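Local structure of oligopeptide-binding protein oppA (Lactococcus lactis, 3DRF) at residues 338-343 with 427-432; 334-339 with 436-441; 303-308 with 466-471. The protein binds oligopeptides and delivers them, as the receptor of the OppABCDF ABC transporter, for uptake into the cell. All coordinates share one frame; numbering follows the deposited sequence.

Contact 1 (338-343 with 427-432)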
loop_
_atom_site.group_PDB
_atom_site.type_symbol
_atom_site.label_atom_id
_atom_site.label_comp_id
_atom_site.label_asym_id
_atom_site.label_seq_id
_atom_site.Cartn_x
_atom_site.Cartn_y
_atom_site.Cartn_z
ATOM N N TYR A 338 -7.833 -8.209 -21.964
ATOM C CA TYR A 338 -9.195 -8.590 -22.444
ATOM C C TYR A 338 -9.503 -10.086 -22.290
ATOM O O TYR A 338 -10.627 -10.464 -22.236
ATOM C CB TYR A 338 -9.430 -8.161 -23.911
ATOM C CG TYR A 338 -9.662 -6.667 -24.065
ATOM C CD1 TYR A 338 -10.736 -6.047 -23.439
ATOM C CD2 TYR A 338 -8.816 -5.885 -24.846
ATOM C CE1 TYR A 338 -10.966 -4.657 -23.564
ATOM C CE2 TYR A 338 -9.039 -4.504 -24.987
ATOM C CZ TYR A 338 -10.116 -3.914 -24.336
ATOM O OH TYR A 338 -10.315 -2.568 -24.485
ATOM N N ALA A 339 -8.474 -10.899 -22.258
ATOM C CA ALA A 339 -8.672 -12.392 -22.216
ATOM C C ALA A 339 -9.052 -12.888 -20.804
ATOM O O ALA A 339 -9.588 -13.924 -20.650
ATOM C CB ALA A 339 -7.398 -13.075 -22.654
ATOM N N ARG A 340 -8.712 -12.140 -19.750
ATOM C CA ARG A 340 -9.087 -12.607 -18.397
ATOM C C ARG A 340 -10.616 -12.558 -18.203
ATOM O O ARG A 340 -11.303 -11.791 -18.792
ATOM C CB ARG A 340 -8.422 -11.759 -17.255
ATOM C CG ARG A 340 -6.879 -11.954 -17.159
ATOM C CD ARG A 340 -6.352 -11.449 -15.793
ATOM N NE ARG A 340 -6.655 -10.025 -15.607
ATOM C CZ ARG A 340 -6.418 -9.394 -14.467
ATOM N NH1 ARG A 340 -6.727 -8.144 -14.366
ATOM N NH2 ARG A 340 -5.877 -10.051 -13.457
ATOM N N ASN A 341 -11.067 -13.468 -17.329
ATOM C CA ASN A 341 -12.445 -13.548 -16.913
ATOM C C ASN A 341 -12.631 -13.179 -15.432
ATOM O O ASN A 341 -13.072 -13.961 -14.647
ATOM C CB ASN A 341 -12.994 -14.978 -17.184
ATOM C CG ASN A 341 -12.181 -16.064 -16.520
ATOM O OD1 ASN A 341 -11.075 -15.917 -16.196
ATOM N ND2 ASN A 341 -12.820 -17.205 -16.333
ATOM N N VAL A 342 -12.314 -11.927 -15.117
ATOM C CA VAL A 342 -12.288 -11.497 -13.723
ATOM C C VAL A 342 -13.708 -11.551 -13.108
ATOM O O VAL A 342 -13.855 -11.929 -11.999
ATOM C CB VAL A 342 -11.685 -10.065 -13.608
ATOM C CG1 VAL A 342 -11.762 -9.583 -12.217
ATOM C CG2 VAL A 342 -10.244 -10.085 -14.107
ATOM N N ALA A 343 -14.729 -11.163 -13.861
ATOM C CA ALA A 343 -16.111 -11.214 -13.366
ATOM C C ALA A 343 -16.522 -12.670 -13.037
ATOM O O ALA A 343 -17.075 -12.910 -11.998
ATOM C CB ALA A 343 -17.066 -10.566 -14.411
ATOM N N GLN A 427 -4.449 -20.906 -12.662
ATOM C CA GLN A 427 -4.556 -21.841 -13.790
ATOM C C GLN A 427 -5.717 -21.459 -14.722
ATOM O O GLN A 427 -5.602 -21.564 -15.908
ATOM C CB GLN A 427 -4.720 -23.270 -13.264
ATOM C CG GLN A 427 -3.502 -23.858 -12.654
ATOM C CD GLN A 427 -2.306 -23.886 -13.559
ATOM O OE1 GLN A 427 -2.394 -23.934 -14.757
ATOM N NE2 GLN A 427 -1.191 -23.966 -12.930
ATOM N N ASN A 428 -6.805 -20.992 -14.134
ATOM C CA ASN A 428 -7.930 -20.446 -14.905
ATOM C C ASN A 428 -7.504 -19.289 -15.870
ATOM O O ASN A 428 -7.862 -19.315 -17.014
ATOM C CB ASN A 428 -9.065 -19.991 -13.984
ATOM C CG ASN A 428 -9.997 -18.991 -14.626
ATOM O OD1 ASN A 428 -10.932 -19.343 -15.296
ATOM N ND2 ASN A 428 -9.730 -17.740 -14.409
ATOM N N TYR A 429 -6.668 -18.357 -15.388
ATOM C CA TYR A 429 -6.137 -17.299 -16.270
ATOM C C TYR A 429 -5.186 -17.866 -17.341
ATOM O O TYR A 429 -5.254 -17.449 -18.451
ATOM C CB TYR A 429 -5.506 -16.150 -15.460
ATOM C CG TYR A 429 -6.534 -15.351 -14.629
ATOM C CD1 TYR A 429 -7.794 -14.979 -15.140
ATOM C CD2 TYR A 429 -6.231 -15.006 -13.304
ATOM C CE1 TYR A 429 -8.710 -14.239 -14.352
ATOM C CE2 TYR A 429 -7.125 -14.276 -12.534
ATOM C CZ TYR A 429 -8.344 -13.897 -13.061
ATOM O OH TYR A 429 -9.268 -13.195 -12.345
ATOM N N ILE A 430 -4.323 -18.799 -16.952
ATOM C CA ILE A 430 -3.467 -19.480 -17.919
ATOM C C ILE A 430 -4.314 -20.129 -19.057
ATOM O O ILE A 430 -3.955 -20.038 -20.198
ATOM C CB ILE A 430 -2.558 -20.515 -17.181
ATOM C CG1 ILE A 430 -1.485 -19.756 -16.382
ATOM C CG2 ILE A 430 -1.847 -21.449 -18.206
ATOM C CD1 ILE A 430 -0.588 -20.662 -15.452
ATOM N N GLN A 431 -5.404 -20.765 -18.677
ATOM C CA GLN A 431 -6.358 -21.338 -19.614
ATOM C C GLN A 431 -6.978 -20.264 -20.509
ATOM O O GLN A 431 -7.076 -20.466 -21.666
ATOM C CB GLN A 431 -7.450 -22.085 -18.828
ATOM C CG GLN A 431 -8.603 -22.583 -19.670
ATOM C CD GLN A 431 -9.832 -22.984 -18.857
ATOM O OE1 GLN A 431 -9.897 -22.858 -17.645
ATOM N NE2 GLN A 431 -10.812 -23.519 -19.570
ATOM N N GLN A 432 -7.350 -19.104 -19.981
ATOM C CA GLN A 432 -7.886 -18.052 -20.847
ATOM C C GLN A 432 -6.810 -17.547 -21.842
ATOM O O GLN A 432 -7.094 -17.319 -22.987
ATOM C CB GLN A 432 -8.453 -16.853 -20.031
ATOM C CG GLN A 432 -9.474 -17.211 -18.939
ATOM C CD GLN A 432 -10.593 -18.143 -19.431
ATOM O OE1 GLN A 432 -11.248 -17.870 -20.385
ATOM N NE2 GLN A 432 -10.759 -19.222 -18.739
#
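Asn-341 and Asn-428 meet tip to tip and exchange two hydrogen bonds. Asn-428 ND2 donates to Asn-341 OD1 at 2.9 Å, and Asn-341 ND2 returns the bond to Asn-428 OD1 at 3.0 Å. Each donor lies on a lone pair of the opposing carbonyl. The two amide planes are only 25° apart, so the pair forms a nearly flat ring of reciprocal amide bonds. With two bonds, neither amide can flip alone without setting like atoms against each other. Asn-341 ND2 also bonds Glu-344, which further fixes this orientation. With CG between the backbone N and the carbonyl carbon (chi1 56°), the Asn-341 amide faces Asn-428.

Gln-432 covers the Asn-341 amide, crossing it at about a right angle with the two amides stacked. Its CG comes to 3.4 Å from Asn-341 OD1, and its CB sits 3.2 Å from Ala-339 O. The polar end of Gln-432 has another partner, since OE1 accepts a bond from Lys-435.

These residues join the break between helices 330-339 and 342-349 to one side of helix 422-435. Asn-341 is the N-cap residue of the second helix, but its side chain spans the gap to helix 422-435 and makes no capping bond.

Tyr-429, one residue on from Asn-428, packs against Arg-340 and Val-342. Arg-340 CD lies over the centre of one ring face, 3.9 Å from the centroid, in a CH-pi contact. The guanidinium is farther off and adds at most a weak cation-pi attraction. Arg-340 NH1 is instead hydrogen-bonded to Thr-539. At the phenol end, Val-342 CG2 approaches Tyr-429 OH to 3.7 Å. The same methyl lies above one face of the Arg-340 guanidinium, toward its rim. Farther out, Val-345 of helix 342-349 touches both Asn-428 and Tyr-429.

Contact 2 (334-339 with 436-441)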
loop_
_atom_site.group_PDB
_atom_site.type_symbol
_atom_site.label_atom_id
_atom_site.label_comp_id
_atom_site.label_asym_id
_atom_site.label_seq_id
_atom_site.Cartn_x
_atom_site.Cartn_y
_atom_site.Cartn_z
ATOM N N GLN A 334 -2.859 -5.143 -24.093
ATOM C CA GLN A 334 -4.311 -4.998 -24.105
ATOM C C GLN A 334 -5.011 -6.363 -24.251
ATOM O O GLN A 334 -5.930 -6.660 -23.538
ATOM C CB GLN A 334 -4.738 -4.072 -25.266
ATOM C CG GLN A 334 -4.332 -2.556 -25.053
ATOM C CD GLN A 334 -4.708 -1.708 -26.233
ATOM O OE1 GLN A 334 -5.094 -2.218 -27.231
ATOM N NE2 GLN A 334 -4.646 -0.411 -26.074
ATOM N N ALA A 335 -4.479 -7.192 -25.154
ATOM C CA ALA A 335 -5.089 -8.512 -25.445
ATOM C C ALA A 335 -5.099 -9.400 -24.175
ATOM O O ALA A 335 -6.049 -10.028 -23.863
ATOM C CB ALA A 335 -4.360 -9.233 -26.655
ATOM N N ILE A 336 -3.973 -9.382 -23.474
ATOM C CA ILE A 336 -3.814 -10.216 -22.271
ATOM C C ILE A 336 -4.822 -9.750 -21.177
ATOM O O ILE A 336 -5.361 -10.512 -20.476
ATOM C CB ILE A 336 -2.337 -10.233 -21.850
ATOM C CG1 ILE A 336 -1.542 -11.068 -22.866
ATOM C CG2 ILE A 336 -2.150 -10.815 -20.382
ATOM C CD1 ILE A 336 0.010 -10.999 -22.685
ATOM N N GLY A 337 -5.068 -8.437 -21.128
ATOM C CA GLY A 337 -6.120 -7.873 -20.260
ATOM C C GLY A 337 -7.549 -8.293 -20.661
ATOM O O GLY A 337 -8.285 -8.726 -19.869
ATOM N N TYR A 338 -7.833 -8.209 -21.964
ATOM C CA TYR A 338 -9.195 -8.590 -22.444
ATOM C C TYR A 338 -9.503 -10.086 -22.290
ATOM O O TYR A 338 -10.627 -10.464 -22.236
ATOM C CB TYR A 338 -9.430 -8.161 -23.911
ATOM C CG TYR A 338 -9.662 -6.667 -24.065
ATOM C CD1 TYR A 338 -10.736 -6.047 -23.439
ATOM C CD2 TYR A 338 -8.816 -5.885 -24.846
ATOM C CE1 TYR A 338 -10.966 -4.657 -23.564
ATOM C CE2 TYR A 338 -9.039 -4.504 -24.987
ATOM C CZ TYR A 338 -10.116 -3.914 -24.336
ATOM O OH TYR A 338 -10.315 -2.568 -24.485
ATOM N N ALA A 339 -8.474 -10.899 -22.258
ATOM C CA ALA A 339 -8.672 -12.392 -22.216
ATOM C C ALA A 339 -9.052 -12.888 -20.804
ATOM O O ALA A 339 -9.588 -13.924 -20.650
ATOM C CB ALA A 339 -7.398 -13.075 -22.654
ATOM N N ILE A 436 -6.254 -17.434 -26.395
ATOM C CA ILE A 436 -5.792 -16.371 -27.334
ATOM C C ILE A 436 -4.379 -16.594 -27.872
ATOM O O ILE A 436 -3.812 -15.740 -28.427
ATOM C CB ILE A 436 -5.915 -14.925 -26.751
ATOM C CG1 ILE A 436 -5.006 -14.767 -25.509
ATOM C CG2 ILE A 436 -7.451 -14.576 -26.413
ATOM C CD1 ILE A 436 -4.741 -13.307 -25.099
ATOM N N GLY A 437 -3.856 -17.785 -27.679
ATOM C CA GLY A 437 -2.574 -18.193 -28.234
ATOM C C GLY A 437 -1.334 -17.639 -27.534
ATOM O O GLY A 437 -0.307 -17.544 -28.092
ATOM N N VAL A 438 -1.506 -17.378 -26.253
ATOM C CA VAL A 438 -0.403 -16.931 -25.393
ATOM C C VAL A 438 -0.078 -18.049 -24.402
ATOM O O VAL A 438 -0.921 -18.502 -23.676
ATOM C CB VAL A 438 -0.796 -15.643 -24.643
ATOM C CG1 VAL A 438 0.393 -15.181 -23.729
ATOM C CG2 VAL A 438 -1.162 -14.556 -25.678
ATOM N N LYS A 439 1.164 -18.480 -24.410
ATOM C CA LYS A 439 1.644 -19.509 -23.512
ATOM C C LYS A 439 2.198 -18.868 -22.230
ATOM O O LYS A 439 3.125 -18.146 -22.243
ATOM C CB LYS A 439 2.741 -20.371 -24.147
ATOM C CG LYS A 439 3.095 -21.578 -23.274
ATOM C CD LYS A 439 4.400 -22.217 -23.717
ATOM C CE LYS A 439 4.152 -23.031 -24.879
ATOM N NZ LYS A 439 5.364 -23.819 -25.327
ATOM N N VAL A 440 1.543 -19.161 -21.130
ATOM C CA VAL A 440 1.901 -18.559 -19.837
ATOM C C VAL A 440 2.196 -19.690 -18.829
ATOM O O VAL A 440 1.445 -20.608 -18.710
ATOM C CB VAL A 440 0.735 -17.648 -19.340
ATOM C CG1 VAL A 440 1.066 -17.068 -17.940
ATOM C CG2 VAL A 440 0.488 -16.529 -20.295
ATOM N N SER A 441 3.305 -19.581 -18.137
ATOM C CA SER A 441 3.667 -20.567 -17.130
ATOM C C SER A 441 4.064 -19.887 -15.831
ATOM O O SER A 441 4.613 -18.782 -15.825
ATOM C CB SER A 441 4.785 -21.476 -17.630
ATOM O OG SER A 441 5.959 -20.753 -17.897
#
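A Schellman motif ends helix 422-435, and the residues that turn out of it pack against helix 330-339. Gly-437 is the C-prime residue, with phi at 76°. Its N bonds back to Lys-434 O, and Val-438 N bonds back to Trp-433 O. The turn leads into strand 439-442 and presents Ile-436 and Val-438 to the helix.

Ile-436 carries most of the contact. Its CG1, flanked by the backbone N and the carbonyl carbon (chi1 63°), lies 4.1 Å from Ala-339 CB. The CD1 methyl at the end of this branch meets Ala-339 CB at 3.6 Å. The same methyl lies 3.7 Å from Ala-335 O and 4.4 Å from Ala-335 CB. Ile-436 CG2 also reaches Ala-339 CB, at 4.0 Å, so two branches of the isoleucine touch one alanine methyl. Farther along, Ile-336 CD1 meets Val-438 CG1 at 4.3 Å.

Helix 381-390 adds Leu-381, Ala-384 and Asn-385 around Ile-436. Leu-411 and Leu-409 of strand 407-414 touch Ile-336 and Val-438 respectively. Polar links lie beside this patch: Ile-436 O accepts a bond from Arg-402 NE, and Ile-336 O from Trp-433 NE1.

Between the two segments the side-chain contacts are all apolar. Across them the attachment rests on methyl packing, with the Trp-433 bond to Ile-336 O as a polar tie beside it. Small alanines let the isoleucine come close to the helix.

Contact 3 (303-308 with 466-471)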
loop_
_atom_site.group_PDB
_atom_site.type_symbol
_atom_site.label_atom_id
_atom_site.label_comp_id
_atom_site.label_asym_id
_atom_site.label_seq_id
_atom_site.Cartn_x
_atom_site.Cartn_y
_atom_site.Cartn_z
ATOM N N SER A 303 -6.543 -4.021 -6.589
ATOM C CA SER A 303 -5.663 -5.051 -7.178
ATOM C C SER A 303 -5.510 -4.818 -8.692
ATOM O O SER A 303 -6.374 -4.322 -9.303
ATOM C CB SER A 303 -6.085 -6.486 -6.863
ATOM O OG SER A 303 -7.382 -6.742 -7.440
ATOM N N LEU A 304 -4.370 -5.239 -9.206
ATOM C CA LEU A 304 -3.989 -4.950 -10.580
ATOM C C LEU A 304 -2.940 -5.919 -11.055
ATOM O O LEU A 304 -2.203 -6.457 -10.325
ATOM C CB LEU A 304 -3.523 -3.476 -10.752
ATOM C CG LEU A 304 -2.151 -3.171 -10.151
ATOM C CD1 LEU A 304 -1.767 -1.768 -10.649
ATOM C CD2 LEU A 304 -2.152 -3.212 -8.574
ATOM N N MET A 305 -2.990 -6.137 -12.348
ATOM C CA MET A 305 -2.010 -6.950 -13.008
ATOM C C MET A 305 -0.902 -6.045 -13.615
ATOM O O MET A 305 -1.152 -5.108 -14.319
ATOM C CB MET A 305 -2.735 -7.735 -14.130
ATOM C CG MET A 305 -1.802 -8.702 -14.915
ATOM S SD MET A 305 -2.734 -9.925 -15.928
ATOM C CE MET A 305 -3.572 -8.809 -17.109
ATOM N N TYR A 306 0.341 -6.377 -13.316
ATOM C CA TYR A 306 1.529 -5.657 -13.777
ATOM C C TYR A 306 2.234 -6.390 -14.899
ATOM O O TYR A 306 2.339 -7.600 -14.865
ATOM C CB TYR A 306 2.571 -5.583 -12.637
ATOM C CG TYR A 306 2.253 -4.553 -11.554
ATOM C CD1 TYR A 306 2.764 -3.231 -11.619
ATOM C CD2 TYR A 306 1.453 -4.865 -10.482
ATOM C CE1 TYR A 306 2.506 -2.281 -10.639
ATOM C CE2 TYR A 306 1.199 -3.914 -9.486
ATOM C CZ TYR A 306 1.726 -2.648 -9.581
ATOM O OH TYR A 306 1.411 -1.741 -8.589
ATOM N N TYR A 307 2.788 -5.611 -15.822
ATOM C CA TYR A 307 3.715 -6.119 -16.860
ATOM C C TYR A 307 5.131 -5.585 -16.573
ATOM O O TYR A 307 5.299 -4.420 -16.299
ATOM C CB TYR A 307 3.238 -5.651 -18.221
ATOM C CG TYR A 307 1.855 -6.171 -18.629
ATOM C CD1 TYR A 307 1.517 -7.532 -18.542
ATOM C CD2 TYR A 307 0.892 -5.276 -19.084
ATOM C CE1 TYR A 307 0.271 -7.988 -18.940
ATOM C CE2 TYR A 307 -0.367 -5.713 -19.507
ATOM C CZ TYR A 307 -0.648 -7.075 -19.419
ATOM O OH TYR A 307 -1.856 -7.539 -19.845
ATOM N N ASN A 308 6.124 -6.439 -16.761
ATOM C CA ASN A 308 7.507 -6.058 -16.490
ATOM C C ASN A 308 8.098 -5.458 -17.765
ATOM O O ASN A 308 8.334 -6.141 -18.734
ATOM C CB ASN A 308 8.287 -7.305 -16.037
ATOM C CG ASN A 308 9.661 -6.961 -15.490
ATOM O OD1 ASN A 308 9.987 -5.851 -15.256
ATOM N ND2 ASN A 308 10.457 -7.983 -15.280
ATOM N N TRP A 466 10.504 -12.358 -14.805
ATOM C CA TRP A 466 9.050 -12.430 -14.798
ATOM C C TRP A 466 8.504 -11.443 -15.844
ATOM O O TRP A 466 9.117 -10.478 -16.182
ATOM C CB TRP A 466 8.468 -12.148 -13.390
ATOM C CG TRP A 466 8.724 -10.702 -12.937
ATOM C CD1 TRP A 466 9.842 -10.224 -12.347
ATOM C CD2 TRP A 466 7.796 -9.602 -13.022
ATOM N NE1 TRP A 466 9.686 -8.870 -12.051
ATOM C CE2 TRP A 466 8.444 -8.477 -12.474
ATOM C CE3 TRP A 466 6.510 -9.460 -13.531
ATOM C CZ2 TRP A 466 7.850 -7.221 -12.431
ATOM C CZ3 TRP A 466 5.931 -8.215 -13.498
ATOM C CH2 TRP A 466 6.587 -7.115 -12.928
ATOM N N ASP A 467 7.314 -11.778 -16.334
ATOM C CA ASP A 467 6.602 -10.949 -17.286
ATOM C C ASP A 467 5.283 -10.349 -16.781
ATOM O O ASP A 467 5.006 -9.212 -17.066
ATOM C CB ASP A 467 6.320 -11.764 -18.575
ATOM C CG ASP A 467 7.603 -12.262 -19.228
ATOM O OD1 ASP A 467 8.366 -11.395 -19.600
ATOM O OD2 ASP A 467 7.775 -13.473 -19.327
ATOM N N ILE A 468 4.501 -11.168 -16.090
ATOM C CA ILE A 468 3.176 -10.763 -15.569
ATOM C C ILE A 468 3.214 -11.091 -14.085
ATOM O O ILE A 468 3.702 -12.109 -13.689
ATOM C CB ILE A 468 2.049 -11.609 -16.215
ATOM C CG1 ILE A 468 2.047 -11.487 -17.763
ATOM C CG2 ILE A 468 0.635 -11.211 -15.658
ATOM C CD1 ILE A 468 1.138 -12.592 -18.437
ATOM N N THR A 469 2.660 -10.212 -13.257
ATOM C CA THR A 469 2.420 -10.506 -11.841
ATOM C C THR A 469 1.135 -9.768 -11.435
ATOM O O THR A 469 0.629 -8.984 -12.128
ATOM C CB THR A 469 3.663 -10.188 -10.946
ATOM O OG1 THR A 469 3.466 -10.838 -9.676
ATOM C CG2 THR A 469 3.766 -8.691 -10.678
ATOM N N ASP A 470 0.680 -10.081 -10.228
ATOM C CA ASP A 470 -0.488 -9.446 -9.587
ATOM C C ASP A 470 -0.020 -8.731 -8.348
ATOM O O ASP A 470 0.715 -9.287 -7.585
ATOM C CB ASP A 470 -1.502 -10.520 -9.164
ATOM C CG ASP A 470 -2.017 -11.338 -10.345
ATOM O OD1 ASP A 470 -2.409 -10.707 -11.328
ATOM O OD2 ASP A 470 -2.025 -12.538 -10.254
ATOM N N GLY A 471 -0.429 -7.472 -8.211
ATOM C CA GLY A 471 -0.183 -6.722 -6.994
ATOM C C GLY A 471 -1.523 -6.324 -6.368
ATOM O O GLY A 471 -2.554 -6.352 -6.968
#
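This is an antiparallel strand pair within the mixed sheet, joining strand 292-307 to strand 468-474. The sheet is consistent with one lobe of the venus fly-trap fold of solute-binding proteins, here closed on a peptide. Leu-304 and Gly-471 form one hydrogen-bonded pair, Tyr-306 and Thr-469 the next. Gly-471 N to Leu-304 O is 2.9 Å, as is Tyr-306 N to Thr-469 O. Beyond the strand ends the ladder runs on through Asn-308 N to Asp-467 O.

On one face Met-305, Tyr-307 and Ile-468 gather. Ile-468 CG2 meets Met-305 CG at 3.6 Å, while its CG1 lies at the edge of the Tyr-307 ring. On the opposite face the Tyr-306 ring turns its edge to the N of Gly-471, which has no side chain.

Asn-308 and Trp-466 close the end of the pair. The Asn-308 amide stacks on the indole with planes 8° apart, and Asn-308 CB stands 3.4 Å from the centroid of the Trp-466 six-membered ring. Asn-308 ND2 donates to Trp-466 O at 3.0 Å, and it also bonds Ala-463 O. An alanine at Trp-466 would probably keep that backbone bond but leave the Asn-308 CB and amide without the flat surface that covers them.

The chemistry is divided: backbone bonds set the register, while the indole and two carbonyls hold the asparagine amide in place.

How the contacts relate
From the N terminus, strand 292-307 supplies the first half of contact 3. Helix 330-339 follows and starts contact 2, and its end and the break before helix 342-349 start contact 1. Helix 422-435 then closes contact 1, and the turn into strand 439-442 closes contact 2. Contact 1 thus nests within contact 2, apart from the shared Tyr-338 and Ala-339. Strand 468-474 comes last and closes contact 3 around both. Contacts 2 and 3 reach the same sheet. Met-305 and Tyr-307 pack on helix 330-339, and Met-305 CE also touches Arg-340 of contact 1. Together they tie helices 330-339 and 422-435 to that sheet.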